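Long-range contacts in glycosyl hydrolase (Aspergillus fumigatus, PDB 2X8R), which probably acts as a secreted family GH25 lysozyme, hydrolysing the beta-1,4 linkages between N-acetylmuramic acid and N-acetylglucosamine in bacterial peptidoglycan: residues E35-K40 / S72-F77; A64-S69 / S113-W118. All coordinates share one frame; numbering follows the deposited sequence.

Contact 1: residues E35-K40 / S72-F77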
loop_
_atom_site.group_PDB
_atom_site.type_symbol
_atom_site.label_atom_id
_atom_site.label_comp_id
_atom_site.label_asym_id
_atom_site.label_seq_id
_atom_site.Cartn_x
_atom_site.Cartn_y
_atom_site.Cartn_z
ATOM N N GLU A 35 2.984 2.228 -11.647
ATOM C CA GLU A 35 3.650 0.952 -11.685
ATOM C C GLU A 35 4.966 1.142 -12.435
ATOM O O GLU A 35 5.005 1.788 -13.494
ATOM C CB GLU A 35 2.774 -0.101 -12.400
ATOM C CG GLU A 35 3.524 -1.438 -12.673
ATOM C CD GLU A 35 2.635 -2.573 -13.192
ATOM O OE1 GLU A 35 1.404 -2.495 -13.079
ATOM O OE2 GLU A 35 3.178 -3.592 -13.681
ATOM N N GLY A 36 6.042 0.560 -11.916
ATOM C CA GLY A 36 7.345 0.665 -12.600
ATOM C C GLY A 36 7.776 2.101 -12.809
ATOM O O GLY A 36 7.599 2.944 -11.909
ATOM N N THR A 37 8.354 2.390 -13.982
ATOM C CA THR A 37 8.928 3.730 -14.190
ATOM C C THR A 37 8.099 4.656 -15.069
ATOM O O THR A 37 8.326 5.871 -15.048
ATOM C CB THR A 37 10.333 3.664 -14.810
ATOM O OG1 THR A 37 10.226 2.997 -16.072
ATOM C CG2 THR A 37 11.272 2.880 -13.871
ATOM N N THR A 38 7.167 4.107 -15.849
ATOM C CA THR A 38 6.390 4.935 -16.765
ATOM C C THR A 38 4.876 4.719 -16.753
ATOM O O THR A 38 4.165 5.444 -17.443
ATOM C CB THR A 38 6.881 4.804 -18.225
ATOM O OG1 THR A 38 6.641 3.483 -18.698
ATOM C CG2 THR A 38 8.344 5.151 -18.290
ATOM N N TYR A 39 4.386 3.700 -16.043
ATOM C CA TYR A 39 2.974 3.393 -16.135
ATOM C C TYR A 39 2.185 4.236 -15.122
ATOM O O TYR A 39 2.450 4.147 -13.913
ATOM C CB TYR A 39 2.802 1.874 -15.910
ATOM C CG TYR A 39 1.377 1.389 -15.933
ATOM C CD1 TYR A 39 0.505 1.662 -14.855
ATOM C CD2 TYR A 39 0.900 0.629 -17.002
ATOM C CE1 TYR A 39 -0.830 1.249 -14.895
ATOM C CE2 TYR A 39 -0.431 0.171 -17.021
ATOM C CZ TYR A 39 -1.264 0.480 -15.968
ATOM O OH TYR A 39 -2.555 0.016 -16.005
ATOM N N LYS A 40 1.202 5.022 -15.600
ATOM C CA LYS A 40 0.308 5.809 -14.715
ATOM C C LYS A 40 -1.028 5.106 -14.789
ATOM O O LYS A 40 -1.557 4.911 -15.905
ATOM C CB LYS A 40 0.153 7.290 -15.172
ATOM C CG LYS A 40 1.476 8.090 -15.058
ATOM C CD LYS A 40 1.409 9.517 -15.669
ATOM C CE LYS A 40 2.838 10.078 -15.908
ATOM N NZ LYS A 40 2.894 11.577 -15.936
ATOM N N SER A 72 14.703 4.387 -5.621
ATOM C CA SER A 72 14.527 5.839 -5.592
ATOM C C SER A 72 13.834 6.354 -6.856
ATOM O O SER A 72 12.936 7.218 -6.791
ATOM C CB SER A 72 15.925 6.482 -5.471
ATOM O OG SER A 72 15.818 7.876 -5.765
ATOM N N THR A 73 14.220 5.815 -8.024
ATOM C CA THR A 73 13.537 6.241 -9.270
ATOM C C THR A 73 12.014 6.034 -9.198
ATOM O O THR A 73 11.217 6.948 -9.554
ATOM C CB THR A 73 14.100 5.512 -10.463
ATOM O OG1 THR A 73 15.461 5.943 -10.630
ATOM C CG2 THR A 73 13.280 5.833 -11.750
ATOM N N GLN A 74 11.622 4.842 -8.749
ATOM C CA GLN A 74 10.213 4.501 -8.664
ATOM C C GLN A 74 9.476 5.315 -7.602
ATOM O O GLN A 74 8.326 5.720 -7.850
ATOM C CB GLN A 74 10.012 3.003 -8.518
ATOM C CG GLN A 74 10.162 2.412 -9.929
ATOM C CD GLN A 74 10.026 0.921 -9.986
ATOM O OE1 GLN A 74 9.062 0.360 -9.499
ATOM N NE2 GLN A 74 10.988 0.267 -10.649
ATOM N N ALA A 75 10.117 5.554 -6.454
ATOM C CA ALA A 75 9.589 6.486 -5.462
ATOM C C ALA A 75 9.314 7.877 -6.059
ATOM O O ALA A 75 8.251 8.453 -5.809
ATOM C CB ALA A 75 10.492 6.586 -4.239
ATOM N N LYS A 76 10.283 8.409 -6.813
ATOM C CA LYS A 76 10.122 9.727 -7.378
ATOM C C LYS A 76 8.969 9.743 -8.376
ATOM O O LYS A 76 8.221 10.711 -8.421
ATOM C CB LYS A 76 11.395 10.162 -8.104
ATOM C CG LYS A 76 12.518 10.506 -7.092
ATOM C CD LYS A 76 13.773 10.952 -7.795
ATOM C CE LYS A 76 14.643 11.779 -6.826
ATOM N NZ LYS A 76 16.103 11.792 -7.165
ATOM N N PHE A 77 8.829 8.680 -9.167
ATOM C CA PHE A 77 7.779 8.628 -10.163
ATOM C C PHE A 77 6.405 8.579 -9.469
ATOM O O PHE A 77 5.477 9.338 -9.822
ATOM C CB PHE A 77 7.994 7.421 -11.074
ATOM C CG PHE A 77 6.903 7.210 -12.089
ATOM C CD1 PHE A 77 6.562 8.214 -13.021
ATOM C CD2 PHE A 77 6.244 5.979 -12.146
ATOM C CE1 PHE A 77 5.533 7.992 -13.980
ATOM C CE2 PHE A 77 5.237 5.735 -13.106
ATOM C CZ PHE A 77 4.879 6.748 -14.035
#

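Contact 2: residues A64-S69 / S113-W118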
loop_
_atom_site.group_PDB
_atom_site.type_symbol
_atom_site.label_atom_id
_atom_site.label_comp_id
_atom_site.label_asym_id
_atom_site.label_seq_id
_atom_site.Cartn_x
_atom_site.Cartn_y
_atom_site.Cartn_z
ATOM N N ALA A 64 5.518 -1.978 -7.438
ATOM C CA ALA A 64 6.917 -2.060 -7.685
ATOM C C ALA A 64 7.281 -3.015 -8.795
ATOM O O ALA A 64 6.717 -4.036 -8.888
ATOM C CB ALA A 64 7.618 -2.480 -6.462
ATOM N N ARG A 65 8.293 -2.656 -9.578
ATOM C CA ARG A 65 8.923 -3.563 -10.527
ATOM C C ARG A 65 10.429 -3.385 -10.371
ATOM O O ARG A 65 11.051 -2.631 -11.118
ATOM C CB ARG A 65 8.493 -3.238 -11.957
ATOM C CG ARG A 65 7.079 -3.681 -12.294
ATOM C CD ARG A 65 7.070 -4.647 -13.469
ATOM N NE ARG A 65 6.498 -4.045 -14.668
ATOM C CZ ARG A 65 6.812 -4.405 -15.909
ATOM N NH1 ARG A 65 7.697 -5.370 -16.116
ATOM N NH2 ARG A 65 6.242 -3.802 -16.942
ATOM N N PRO A 66 11.009 -4.064 -9.384
ATOM C CA PRO A 66 12.366 -3.762 -8.962
ATOM C C PRO A 66 13.450 -4.068 -9.990
ATOM O O PRO A 66 14.512 -3.643 -9.818
ATOM C CB PRO A 66 12.548 -4.602 -7.685
ATOM C CG PRO A 66 11.180 -4.645 -7.173
ATOM C CD PRO A 66 10.296 -4.782 -8.347
ATOM N N ASP A 67 13.146 -4.893 -10.968
ATOM C CA ASP A 67 14.068 -5.162 -12.078
ATOM C C ASP A 67 14.214 -3.999 -13.084
ATOM O O ASP A 67 15.173 -3.989 -13.919
ATOM C CB ASP A 67 13.691 -6.478 -12.790
ATOM C CG ASP A 67 12.273 -6.485 -13.356
ATOM O OD1 ASP A 67 11.326 -5.906 -12.784
ATOM O OD2 ASP A 67 12.081 -7.137 -14.409
ATOM N N LYS A 68 13.335 -2.996 -13.001
ATOM C CA LYS A 68 13.271 -1.963 -14.063
ATOM C C LYS A 68 14.055 -0.688 -13.745
ATOM O O LYS A 68 14.341 0.132 -14.661
ATOM C CB LYS A 68 11.818 -1.590 -14.373
ATOM C CG LYS A 68 10.982 -2.699 -14.988
ATOM C CD LYS A 68 11.612 -3.209 -16.303
ATOM C CE LYS A 68 10.873 -4.453 -16.778
ATOM N NZ LYS A 68 11.480 -5.016 -18.027
ATOM N N SER A 69 14.366 -0.477 -12.468
ATOM C CA SER A 69 15.064 0.749 -12.032
ATOM C C SER A 69 15.415 0.647 -10.568
ATOM O O SER A 69 15.034 -0.324 -9.902
ATOM C CB SER A 69 14.138 1.977 -12.235
ATOM O OG SER A 69 13.249 2.076 -11.129
ATOM N N SER A 113 19.946 -9.535 -1.055
ATOM C CA SER A 113 20.564 -8.269 -0.672
ATOM C C SER A 113 20.178 -7.180 -1.645
ATOM O O SER A 113 20.061 -6.018 -1.252
ATOM C CB SER A 113 22.087 -8.330 -0.516
ATOM O OG SER A 113 22.671 -8.893 -1.649
ATOM N N GLN A 114 20.021 -7.539 -2.909
ATOM C CA GLN A 114 19.575 -6.543 -3.905
ATOM C C GLN A 114 18.172 -6.039 -3.630
ATOM O O GLN A 114 17.879 -4.847 -3.812
ATOM C CB GLN A 114 19.659 -7.081 -5.333
ATOM C CG GLN A 114 21.097 -7.244 -5.776
ATOM C CD GLN A 114 21.203 -7.958 -7.088
ATOM O OE1 GLN A 114 20.484 -8.933 -7.338
ATOM N NE2 GLN A 114 22.097 -7.476 -7.962
ATOM N N MET A 115 17.296 -6.965 -3.254
ATOM C CA MET A 115 15.893 -6.610 -3.013
ATOM C C MET A 115 15.794 -5.760 -1.754
ATOM O O MET A 115 15.098 -4.734 -1.736
ATOM C CB MET A 115 15.056 -7.867 -2.901
ATOM C CG MET A 115 13.545 -7.604 -2.764
ATOM S SD MET A 115 12.847 -6.686 -4.142
ATOM C CE MET A 115 12.818 -8.002 -5.350
ATOM N N VAL A 116 16.526 -6.144 -0.705
ATOM C CA VAL A 116 16.487 -5.334 0.515
ATOM C C VAL A 116 16.987 -3.899 0.212
ATOM O O VAL A 116 16.387 -2.901 0.655
ATOM C CB VAL A 116 17.229 -6.051 1.642
ATOM C CG1 VAL A 116 17.511 -5.100 2.837
ATOM C CG2 VAL A 116 16.409 -7.331 2.049
ATOM N N ALA A 117 18.044 -3.787 -0.588
ATOM C CA ALA A 117 18.588 -2.486 -0.956
ATOM C C ALA A 117 17.574 -1.669 -1.771
ATOM O O ALA A 117 17.397 -0.451 -1.546
ATOM C CB ALA A 117 19.913 -2.673 -1.768
ATOM N N TRP A 118 16.915 -2.348 -2.707
ATOM C CA TRP A 118 15.901 -1.701 -3.564
ATOM C C TRP A 118 14.774 -1.136 -2.681
ATOM O O TRP A 118 14.431 0.040 -2.802
ATOM C CB TRP A 118 15.328 -2.686 -4.600
ATOM C CG TRP A 118 14.512 -2.017 -5.658
ATOM C CD1 TRP A 118 14.927 -1.695 -6.924
ATOM C CD2 TRP A 118 13.133 -1.636 -5.580
ATOM N NE1 TRP A 118 13.905 -1.071 -7.614
ATOM C CE2 TRP A 118 12.790 -1.043 -6.823
ATOM C CE3 TRP A 118 12.153 -1.727 -4.575
ATOM C CZ2 TRP A 118 11.508 -0.524 -7.088
ATOM C CZ3 TRP A 118 10.845 -1.207 -4.831
ATOM C CH2 TRP A 118 10.538 -0.627 -6.079
#

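Contact 1: residues E35-K40 / S72-F77
The ring of Phe-77 takes Thr-37 O over the centre of one face, 3.3 Å above the ring plane, while Tyr-39 O meets its edge, 3.3 Å from Phe-77 CE2. Both oxygens belong to a beta hairpin of strands 26-35 and 39-40, in which Glu-35 N donates to Tyr-39 O and Tyr-39 N to Glu-35 O, so the ring edge meets an already bonded carbonyl; the turn, Gly-36 to Thr-38, rests on helix 71-79 beside the TIM-type barrel of this family. With CG anti to the backbone N (chi1 176°), Phe-77 reaches off the helix into the curve of the turn, where a flat aromatic can pack against several peptide groups at once. Gly-36 takes phi 57° with psi -140°, a region costly with a side chain, so glycine suits this corner. Its carbonyl oxygen is buried without a polar partner and faces carbon instead: Gly-36 O lies 3.3 Å from Gln-74 CG and equally near Phe-77 CD2. Gln-74 packs here through its extended aliphatic part; its amide bonds His-62 through OE1 and Ser-69 OG and Arg-65 O through NE2. The methylenes of Lys-40 pass obliquely across the CZ end of the ring, CG 3.8 Å from Phe-77 CZ, and its ammonium is bonded to Asn-81 OD1. Toward the start of the helix two methyl groups meet, Thr-37 CG2 and Thr-73 CG2, 4.2 Å apart.

Contact 2: residues A64-S69 / S113-W118
Trp-118 has CG anti to its backbone N (chi1 -168°), which carries the indole off helix 112-130 and against the loop 64-69; one turn earlier Met-115 leaves in a similar way but bends at its next two torsions, bringing its sulfur to Pro-66, the residue the indole also covers. Pro-66 CB sits over the five-membered ring of Trp-118, 3.6 Å from the centroid and only 5° off the ring normal, a CH-pi contact with the pyrrolidine crossing the indole at about a right angle. Its CA lies over the same system, 3.4 Å from Trp-118 NE1. At the indole's polar edge NE1 donates to the backbone carbonyl of Ser-69. This bond from Trp-118 NE1 to Ser-69 O is short, 2.7 Å, though bent (146° at the hydrogen), and the oxygen lies almost in the ring plane; this helps set the rotation of the indole against the proline. Tryptophan suits the place because a broad apolar face and an N-H are both used. Proline suits its own, the second position of a type I turn from Arg-65 to Lys-68, where its constrained phi fits. At the benzo end Ala-64 CB, a small group, touches Trp-118 CH2 at 3.5 Å. Met-115 SD completes the packing 4.0 Å from Pro-66 CG. The loop follows strand 57-63; Ala-64 pairs through its backbone with Asp-97 of strand 95-97, Ala-64 and Trp-118 both rest on Leu-96 of that strand, and Met-115 also packs against helix 140-147.

Contacts 1 and 2 are neighbours, their centres 12 Å apart: contact 1 seats a hairpin at the end of strand 26-35 on helix 71-79, and contact 2 seats the loop after strand 57-63 on helix 112-130. That loop runs on into helix 71-79, which carries the Phe-77 side of contact 1. Contact 1 is partly buried and ends in exposed residues; contact 2 is buried. Phe-77, which has no N-H, packs against peptide carbonyls, whereas Trp-118 combines a proline on its face with a hydrogen bond at its edge. Gln-74 touches both contacts, its OE1 3.5 Å from Trp-118 CZ2. Thr-37 CG2 also touches Ser-69 CB, so the hairpin and the loop are in direct contact.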